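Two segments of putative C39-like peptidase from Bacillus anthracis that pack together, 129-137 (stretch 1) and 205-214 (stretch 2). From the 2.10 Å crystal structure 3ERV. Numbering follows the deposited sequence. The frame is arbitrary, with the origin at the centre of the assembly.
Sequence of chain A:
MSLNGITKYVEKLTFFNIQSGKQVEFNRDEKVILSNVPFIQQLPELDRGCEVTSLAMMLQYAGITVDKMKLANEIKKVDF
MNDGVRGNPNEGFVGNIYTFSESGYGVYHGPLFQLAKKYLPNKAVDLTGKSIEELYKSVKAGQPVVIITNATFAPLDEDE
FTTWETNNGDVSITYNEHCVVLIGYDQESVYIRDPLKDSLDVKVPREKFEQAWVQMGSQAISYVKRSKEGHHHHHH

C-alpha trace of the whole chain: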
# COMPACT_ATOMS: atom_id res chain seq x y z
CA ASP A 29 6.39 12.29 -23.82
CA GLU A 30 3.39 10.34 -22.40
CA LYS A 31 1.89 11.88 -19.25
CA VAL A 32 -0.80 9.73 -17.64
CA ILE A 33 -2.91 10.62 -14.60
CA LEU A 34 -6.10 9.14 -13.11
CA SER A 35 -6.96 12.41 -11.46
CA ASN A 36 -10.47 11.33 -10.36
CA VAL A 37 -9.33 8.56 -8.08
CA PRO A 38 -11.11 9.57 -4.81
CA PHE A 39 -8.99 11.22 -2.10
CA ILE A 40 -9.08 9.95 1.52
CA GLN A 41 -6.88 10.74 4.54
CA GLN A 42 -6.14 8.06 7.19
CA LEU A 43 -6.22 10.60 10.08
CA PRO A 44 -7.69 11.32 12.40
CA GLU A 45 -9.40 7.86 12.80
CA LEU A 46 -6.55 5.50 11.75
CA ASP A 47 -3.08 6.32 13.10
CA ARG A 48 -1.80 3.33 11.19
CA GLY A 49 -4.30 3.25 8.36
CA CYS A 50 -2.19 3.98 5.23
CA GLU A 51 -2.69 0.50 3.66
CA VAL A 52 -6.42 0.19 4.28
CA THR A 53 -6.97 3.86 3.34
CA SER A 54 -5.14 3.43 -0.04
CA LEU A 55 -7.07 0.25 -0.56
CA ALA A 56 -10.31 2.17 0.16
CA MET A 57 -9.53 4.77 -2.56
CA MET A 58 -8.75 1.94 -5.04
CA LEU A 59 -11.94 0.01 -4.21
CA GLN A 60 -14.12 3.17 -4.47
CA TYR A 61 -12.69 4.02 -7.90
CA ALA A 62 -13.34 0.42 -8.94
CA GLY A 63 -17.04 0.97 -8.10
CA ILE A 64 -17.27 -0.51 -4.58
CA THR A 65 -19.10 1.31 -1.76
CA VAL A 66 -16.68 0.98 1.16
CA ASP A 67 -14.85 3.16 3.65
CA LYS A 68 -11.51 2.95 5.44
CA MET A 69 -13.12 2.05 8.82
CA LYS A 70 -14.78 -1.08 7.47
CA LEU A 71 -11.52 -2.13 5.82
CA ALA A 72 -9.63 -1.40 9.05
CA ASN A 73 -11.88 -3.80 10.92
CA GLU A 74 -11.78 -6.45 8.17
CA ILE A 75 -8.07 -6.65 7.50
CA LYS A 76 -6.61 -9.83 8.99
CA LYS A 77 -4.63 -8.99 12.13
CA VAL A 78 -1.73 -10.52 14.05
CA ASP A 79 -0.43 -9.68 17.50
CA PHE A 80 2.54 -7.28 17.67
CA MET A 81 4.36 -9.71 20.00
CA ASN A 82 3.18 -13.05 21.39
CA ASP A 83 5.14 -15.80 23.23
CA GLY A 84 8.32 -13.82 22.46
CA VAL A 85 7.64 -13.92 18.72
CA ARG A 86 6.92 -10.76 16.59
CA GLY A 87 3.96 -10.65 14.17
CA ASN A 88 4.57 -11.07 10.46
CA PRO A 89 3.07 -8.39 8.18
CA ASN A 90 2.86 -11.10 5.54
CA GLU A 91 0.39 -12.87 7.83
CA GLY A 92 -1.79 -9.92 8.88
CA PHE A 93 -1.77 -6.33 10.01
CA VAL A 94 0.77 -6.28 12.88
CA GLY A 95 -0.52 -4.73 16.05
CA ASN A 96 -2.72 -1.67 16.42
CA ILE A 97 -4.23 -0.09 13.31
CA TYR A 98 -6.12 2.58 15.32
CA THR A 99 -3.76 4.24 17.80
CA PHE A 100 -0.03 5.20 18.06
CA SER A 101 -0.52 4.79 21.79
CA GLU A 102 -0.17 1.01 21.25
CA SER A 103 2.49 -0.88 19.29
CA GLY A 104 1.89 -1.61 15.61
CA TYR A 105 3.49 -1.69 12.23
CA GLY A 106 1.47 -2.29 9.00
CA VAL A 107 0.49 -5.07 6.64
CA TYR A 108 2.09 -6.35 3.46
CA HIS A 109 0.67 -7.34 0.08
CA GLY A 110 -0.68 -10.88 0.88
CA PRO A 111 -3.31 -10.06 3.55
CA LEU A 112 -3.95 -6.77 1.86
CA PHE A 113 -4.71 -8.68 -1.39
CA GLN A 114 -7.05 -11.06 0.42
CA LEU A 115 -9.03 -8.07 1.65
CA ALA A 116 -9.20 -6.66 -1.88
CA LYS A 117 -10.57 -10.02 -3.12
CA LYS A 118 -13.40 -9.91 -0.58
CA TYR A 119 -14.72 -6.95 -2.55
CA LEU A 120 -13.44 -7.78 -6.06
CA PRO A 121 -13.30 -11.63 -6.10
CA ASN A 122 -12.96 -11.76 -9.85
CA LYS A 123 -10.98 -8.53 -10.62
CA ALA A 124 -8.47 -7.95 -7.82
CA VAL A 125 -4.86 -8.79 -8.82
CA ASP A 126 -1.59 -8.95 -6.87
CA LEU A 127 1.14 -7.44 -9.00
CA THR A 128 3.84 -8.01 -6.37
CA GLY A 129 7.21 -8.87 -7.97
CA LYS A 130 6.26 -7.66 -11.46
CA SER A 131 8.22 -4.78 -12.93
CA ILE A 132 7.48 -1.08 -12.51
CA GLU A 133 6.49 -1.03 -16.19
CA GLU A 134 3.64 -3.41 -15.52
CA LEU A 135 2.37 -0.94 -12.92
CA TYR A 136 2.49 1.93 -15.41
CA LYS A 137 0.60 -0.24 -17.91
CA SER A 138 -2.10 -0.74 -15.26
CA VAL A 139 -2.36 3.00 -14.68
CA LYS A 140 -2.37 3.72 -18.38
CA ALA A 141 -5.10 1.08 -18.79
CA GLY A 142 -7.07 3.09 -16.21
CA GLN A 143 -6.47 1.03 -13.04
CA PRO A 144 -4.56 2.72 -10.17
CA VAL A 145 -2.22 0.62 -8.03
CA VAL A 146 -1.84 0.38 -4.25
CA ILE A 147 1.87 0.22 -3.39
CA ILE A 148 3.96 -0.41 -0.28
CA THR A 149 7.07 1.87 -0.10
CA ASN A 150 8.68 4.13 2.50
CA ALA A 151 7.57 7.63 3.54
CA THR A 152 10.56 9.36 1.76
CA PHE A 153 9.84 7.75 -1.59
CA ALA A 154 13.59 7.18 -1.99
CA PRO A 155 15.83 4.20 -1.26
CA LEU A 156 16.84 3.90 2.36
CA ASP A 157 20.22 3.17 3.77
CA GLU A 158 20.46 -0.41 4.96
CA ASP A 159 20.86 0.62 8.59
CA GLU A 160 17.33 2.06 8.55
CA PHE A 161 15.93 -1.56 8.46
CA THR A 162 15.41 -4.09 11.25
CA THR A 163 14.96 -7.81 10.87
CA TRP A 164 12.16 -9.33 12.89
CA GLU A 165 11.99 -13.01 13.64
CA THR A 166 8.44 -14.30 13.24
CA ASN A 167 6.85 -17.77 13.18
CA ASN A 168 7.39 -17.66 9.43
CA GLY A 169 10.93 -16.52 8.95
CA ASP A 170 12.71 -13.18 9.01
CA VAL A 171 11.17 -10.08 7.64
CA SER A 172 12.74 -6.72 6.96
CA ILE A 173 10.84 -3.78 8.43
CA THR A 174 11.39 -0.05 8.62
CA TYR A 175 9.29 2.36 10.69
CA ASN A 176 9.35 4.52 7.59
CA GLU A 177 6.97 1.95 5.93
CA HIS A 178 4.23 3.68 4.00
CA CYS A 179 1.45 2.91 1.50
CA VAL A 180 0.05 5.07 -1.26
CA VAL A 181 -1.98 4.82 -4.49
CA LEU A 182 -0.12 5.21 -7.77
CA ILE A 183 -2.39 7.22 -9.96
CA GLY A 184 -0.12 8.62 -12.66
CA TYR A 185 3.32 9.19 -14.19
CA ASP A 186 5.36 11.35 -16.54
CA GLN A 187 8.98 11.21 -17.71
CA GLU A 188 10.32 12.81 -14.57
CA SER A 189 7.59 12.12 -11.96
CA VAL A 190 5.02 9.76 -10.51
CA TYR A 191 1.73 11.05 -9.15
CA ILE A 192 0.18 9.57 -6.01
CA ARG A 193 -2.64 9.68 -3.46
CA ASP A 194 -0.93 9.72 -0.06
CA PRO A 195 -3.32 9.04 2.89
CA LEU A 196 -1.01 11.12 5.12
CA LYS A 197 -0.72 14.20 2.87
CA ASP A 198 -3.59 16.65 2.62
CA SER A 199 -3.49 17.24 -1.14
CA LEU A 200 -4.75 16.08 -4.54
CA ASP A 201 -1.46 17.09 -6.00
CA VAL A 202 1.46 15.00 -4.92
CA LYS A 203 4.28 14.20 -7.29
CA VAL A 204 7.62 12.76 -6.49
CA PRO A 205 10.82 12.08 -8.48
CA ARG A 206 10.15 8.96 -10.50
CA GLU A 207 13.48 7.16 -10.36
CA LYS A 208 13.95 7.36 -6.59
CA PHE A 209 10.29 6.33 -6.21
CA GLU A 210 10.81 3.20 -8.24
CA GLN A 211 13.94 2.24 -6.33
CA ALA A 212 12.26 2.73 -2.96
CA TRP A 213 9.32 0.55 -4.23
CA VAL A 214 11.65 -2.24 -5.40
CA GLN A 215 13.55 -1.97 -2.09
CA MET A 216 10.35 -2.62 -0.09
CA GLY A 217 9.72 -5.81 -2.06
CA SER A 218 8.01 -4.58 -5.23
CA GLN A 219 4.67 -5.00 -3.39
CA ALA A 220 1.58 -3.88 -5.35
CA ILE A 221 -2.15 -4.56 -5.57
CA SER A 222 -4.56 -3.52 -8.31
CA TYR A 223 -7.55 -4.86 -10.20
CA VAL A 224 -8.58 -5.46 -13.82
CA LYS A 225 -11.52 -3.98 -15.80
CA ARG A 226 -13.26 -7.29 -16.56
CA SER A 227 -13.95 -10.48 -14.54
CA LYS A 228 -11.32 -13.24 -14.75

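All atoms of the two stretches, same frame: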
# COMPACT_ATOMS: atom_id res chain seq x y z
N GLY A 129 6.13 -8.21 -7.24
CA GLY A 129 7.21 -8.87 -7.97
C GLY A 129 7.28 -8.57 -9.46
O GLY A 129 8.26 -8.91 -10.10
N LYS A 130 6.24 -7.98 -10.05
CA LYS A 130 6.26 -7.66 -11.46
C LYS A 130 7.11 -6.44 -11.55
O LYS A 130 7.53 -5.92 -10.51
CB LYS A 130 4.86 -7.30 -11.95
CG LYS A 130 3.85 -8.45 -11.85
CD LYS A 130 4.18 -9.49 -12.85
CE LYS A 130 3.00 -10.37 -13.15
NZ LYS A 130 3.12 -11.59 -12.33
N SER A 131 7.34 -5.93 -12.75
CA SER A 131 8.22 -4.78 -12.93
C SER A 131 7.45 -3.48 -12.84
O SER A 131 6.26 -3.46 -13.10
CB SER A 131 8.93 -4.87 -14.30
OG SER A 131 8.57 -3.81 -15.18
N ILE A 132 8.13 -2.39 -12.54
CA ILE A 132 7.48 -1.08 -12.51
C ILE A 132 6.65 -0.83 -13.79
O ILE A 132 5.59 -0.19 -13.75
CB ILE A 132 8.51 0.06 -12.24
CG1 ILE A 132 7.83 1.33 -11.75
CG2 ILE A 132 9.37 0.34 -13.45
CD1 ILE A 132 7.04 1.12 -10.52
N GLU A 133 7.13 -1.35 -14.92
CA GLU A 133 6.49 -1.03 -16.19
C GLU A 133 5.09 -1.61 -16.26
O GLU A 133 4.21 -1.03 -16.87
CB GLU A 133 7.31 -1.57 -17.36
CG GLU A 133 8.44 -0.65 -17.78
CD GLU A 133 9.56 -0.62 -16.74
OE1 GLU A 133 10.16 0.48 -16.57
OE2 GLU A 133 9.81 -1.68 -16.10
N GLU A 134 4.93 -2.79 -15.69
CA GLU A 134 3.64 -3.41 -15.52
C GLU A 134 2.69 -2.46 -14.77
O GLU A 134 1.51 -2.36 -15.12
CB GLU A 134 3.77 -4.68 -14.67
CG GLU A 134 4.40 -5.82 -15.40
CD GLU A 134 3.44 -6.38 -16.40
OE1 GLU A 134 3.71 -6.23 -17.62
OE2 GLU A 134 2.38 -6.91 -15.96
N LEU A 135 3.20 -1.82 -13.73
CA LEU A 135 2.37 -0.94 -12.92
C LEU A 135 1.90 0.26 -13.75
O LEU A 135 0.72 0.65 -13.70
CB LEU A 135 3.07 -0.49 -11.62
CG LEU A 135 2.95 -1.42 -10.39
CD1 LEU A 135 3.55 -2.79 -10.66
CD2 LEU A 135 3.59 -0.80 -9.14
N TYR A 136 2.81 0.81 -14.53
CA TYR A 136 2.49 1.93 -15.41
C TYR A 136 1.47 1.51 -16.49
O TYR A 136 0.59 2.30 -16.88
CB TYR A 136 3.77 2.50 -16.05
CG TYR A 136 4.75 3.08 -15.05
CD1 TYR A 136 4.32 3.86 -13.99
CD2 TYR A 136 6.13 2.89 -15.20
CE1 TYR A 136 5.21 4.40 -13.07
CE2 TYR A 136 7.02 3.43 -14.32
CZ TYR A 136 6.57 4.18 -13.25
OH TYR A 136 7.47 4.72 -12.35
N LYS A 137 1.57 0.27 -16.97
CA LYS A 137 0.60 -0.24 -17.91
C LYS A 137 -0.77 -0.24 -17.26
O LYS A 137 -1.75 0.15 -17.90
CB LYS A 137 0.95 -1.67 -18.34
CG LYS A 137 1.83 -1.76 -19.61
CD LYS A 137 2.43 -3.16 -19.79
CE LYS A 137 1.55 -4.27 -19.20
NZ LYS A 137 0.23 -4.47 -19.88
N PRO A 205 9.81 12.55 -7.54
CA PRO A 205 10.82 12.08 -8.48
C PRO A 205 10.67 10.60 -8.78
O PRO A 205 10.79 9.75 -7.88
CB PRO A 205 12.16 12.33 -7.75
CG PRO A 205 11.85 13.37 -6.69
CD PRO A 205 10.35 13.55 -6.58
N ARG A 206 10.45 10.31 -10.05
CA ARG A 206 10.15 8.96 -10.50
C ARG A 206 11.21 7.92 -10.14
O ARG A 206 10.88 6.85 -9.57
CB ARG A 206 9.89 8.99 -12.02
CG ARG A 206 9.65 7.64 -12.69
CD ARG A 206 9.18 7.92 -14.13
NE ARG A 206 9.28 6.75 -14.99
CZ ARG A 206 8.68 6.66 -16.18
NH1 ARG A 206 7.96 7.68 -16.62
NH2 ARG A 206 8.79 5.56 -16.91
N GLU A 207 12.46 8.20 -10.46
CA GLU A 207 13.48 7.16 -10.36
C GLU A 207 13.67 6.70 -8.93
O GLU A 207 13.72 5.49 -8.67
CB GLU A 207 14.83 7.56 -11.00
CG GLU A 207 15.73 6.34 -11.19
CD GLU A 207 17.11 6.67 -11.75
OE1 GLU A 207 17.22 6.94 -12.97
OE2 GLU A 207 18.10 6.63 -10.97
N LYS A 208 13.80 7.64 -8.01
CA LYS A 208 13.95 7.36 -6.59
C LYS A 208 12.73 6.58 -6.04
O LYS A 208 12.86 5.64 -5.25
CB LYS A 208 14.08 8.68 -5.83
CG LYS A 208 15.39 9.45 -6.08
CD LYS A 208 16.44 9.01 -5.09
CE LYS A 208 17.77 8.63 -5.78
NZ LYS A 208 17.83 7.18 -6.27
N PHE A 209 11.55 7.02 -6.48
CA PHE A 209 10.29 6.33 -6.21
C PHE A 209 10.34 4.86 -6.57
O PHE A 209 9.99 3.99 -5.76
CB PHE A 209 9.14 7.00 -6.98
CG PHE A 209 7.78 6.40 -6.64
CD1 PHE A 209 7.00 6.96 -5.65
CD2 PHE A 209 7.32 5.27 -7.29
CE1 PHE A 209 5.76 6.42 -5.34
CE2 PHE A 209 6.10 4.72 -6.99
CZ PHE A 209 5.32 5.29 -6.02
N GLU A 210 10.80 4.57 -7.78
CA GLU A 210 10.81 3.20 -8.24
C GLU A 210 11.76 2.35 -7.44
O GLU A 210 11.51 1.16 -7.19
CB GLU A 210 11.18 3.14 -9.72
CG GLU A 210 10.31 3.99 -10.64
CD GLU A 210 10.81 3.97 -12.08
OE1 GLU A 210 11.97 3.56 -12.27
OE2 GLU A 210 10.08 4.37 -13.01
N GLN A 211 12.88 2.96 -7.04
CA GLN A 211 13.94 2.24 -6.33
C GLN A 211 13.52 1.93 -4.90
O GLN A 211 13.76 0.83 -4.38
CB GLN A 211 15.24 3.07 -6.33
CG GLN A 211 15.93 3.10 -7.68
CD GLN A 211 17.08 4.10 -7.71
OE1 GLN A 211 17.09 5.10 -6.96
NE2 GLN A 211 18.06 3.84 -8.58
N ALA A 212 12.89 2.92 -4.27
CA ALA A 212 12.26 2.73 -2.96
C ALA A 212 11.22 1.58 -2.98
O ALA A 212 11.21 0.73 -2.10
CB ALA A 212 11.61 4.04 -2.49
N TRP A 213 10.38 1.58 -4.02
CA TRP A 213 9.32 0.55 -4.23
C TRP A 213 9.93 -0.85 -4.35
O TRP A 213 9.50 -1.79 -3.67
CB TRP A 213 8.48 0.85 -5.48
CG TRP A 213 7.46 -0.22 -5.76
CD1 TRP A 213 6.39 -0.57 -4.97
CD2 TRP A 213 7.42 -1.09 -6.90
NE1 TRP A 213 5.67 -1.61 -5.57
CE2 TRP A 213 6.29 -1.95 -6.74
CE3 TRP A 213 8.23 -1.24 -8.04
CZ2 TRP A 213 5.97 -2.93 -7.67
CZ3 TRP A 213 7.91 -2.21 -8.96
CH2 TRP A 213 6.78 -3.04 -8.78
N VAL A 214 10.93 -0.96 -5.22
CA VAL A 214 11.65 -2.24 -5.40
C VAL A 214 12.33 -2.69 -4.08
O VAL A 214 12.28 -3.86 -3.70
CB VAL A 214 12.70 -2.13 -6.55
CG1 VAL A 214 13.67 -3.31 -6.47
CG2 VAL A 214 12.01 -2.09 -7.91

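The contact joins the start of helix 132-137, and the residues just before it, to one side of helix 206-214. The axes approach no closer than 12.0 Å, at 113° between their N-to-C directions, so the side chains, rather than closely approaching backbones, fill most of the space between the axes; together the stretches bury 377 Å². Glu210 and Ile132 mark the closest backbone register, CA to CA 6.9 Å. Arg206, Glu210 and Trp213, at spacings of four and three residues, all send CA-to-CB toward the other stretch, as Ile132, Leu135 and Tyr136 do in return.

Trp213 has the most area covered by the other stretch, 95 Å². With chi1 at 176° (t) and chi2 at 64°, its indole reaches the start of the opposing helix; NE1 is hydrogen-bonded elsewhere in the structure, so burial leaves it satisfied. Leu135, chi1 m and chi2 p, lays CD2 over one face of the ring, 4.0 Å from the centroid of the six-membered ring and 28° off its normal, a CH-pi contact; Leu135 CD2 to Trp213 CZ2 is 3.5 Å. Ile132, chi1 t and chi2 p, places CD1 3.6 Å from Trp213 CE3, while its CG1 lies 3.8 Å from Glu210 CG. Both branched aliphatic chains are buried and suit packing on the indole. Lys130 O is 3.4 Å from Trp213 CH2; Lys130 starts sideways and its end leads away, leaving the residue exposed.

The polar anchor is the hydrogen bond from Tyr136 OH to Glu210 OE2, 2.7 Å, with OE2 near the phenol plane. Tyr136 is m at chi1 (-62°), its ring buried. Glu210, m then t, is extended to meet it. The same OE2 accepts from Arg206 NE at 3.2 Å, N-H...acceptor angle 145°, in a salt bridge within stretch 2. Arg206, t at chi1 to chi3, brings one guanidinium face over Tyr136 CE2.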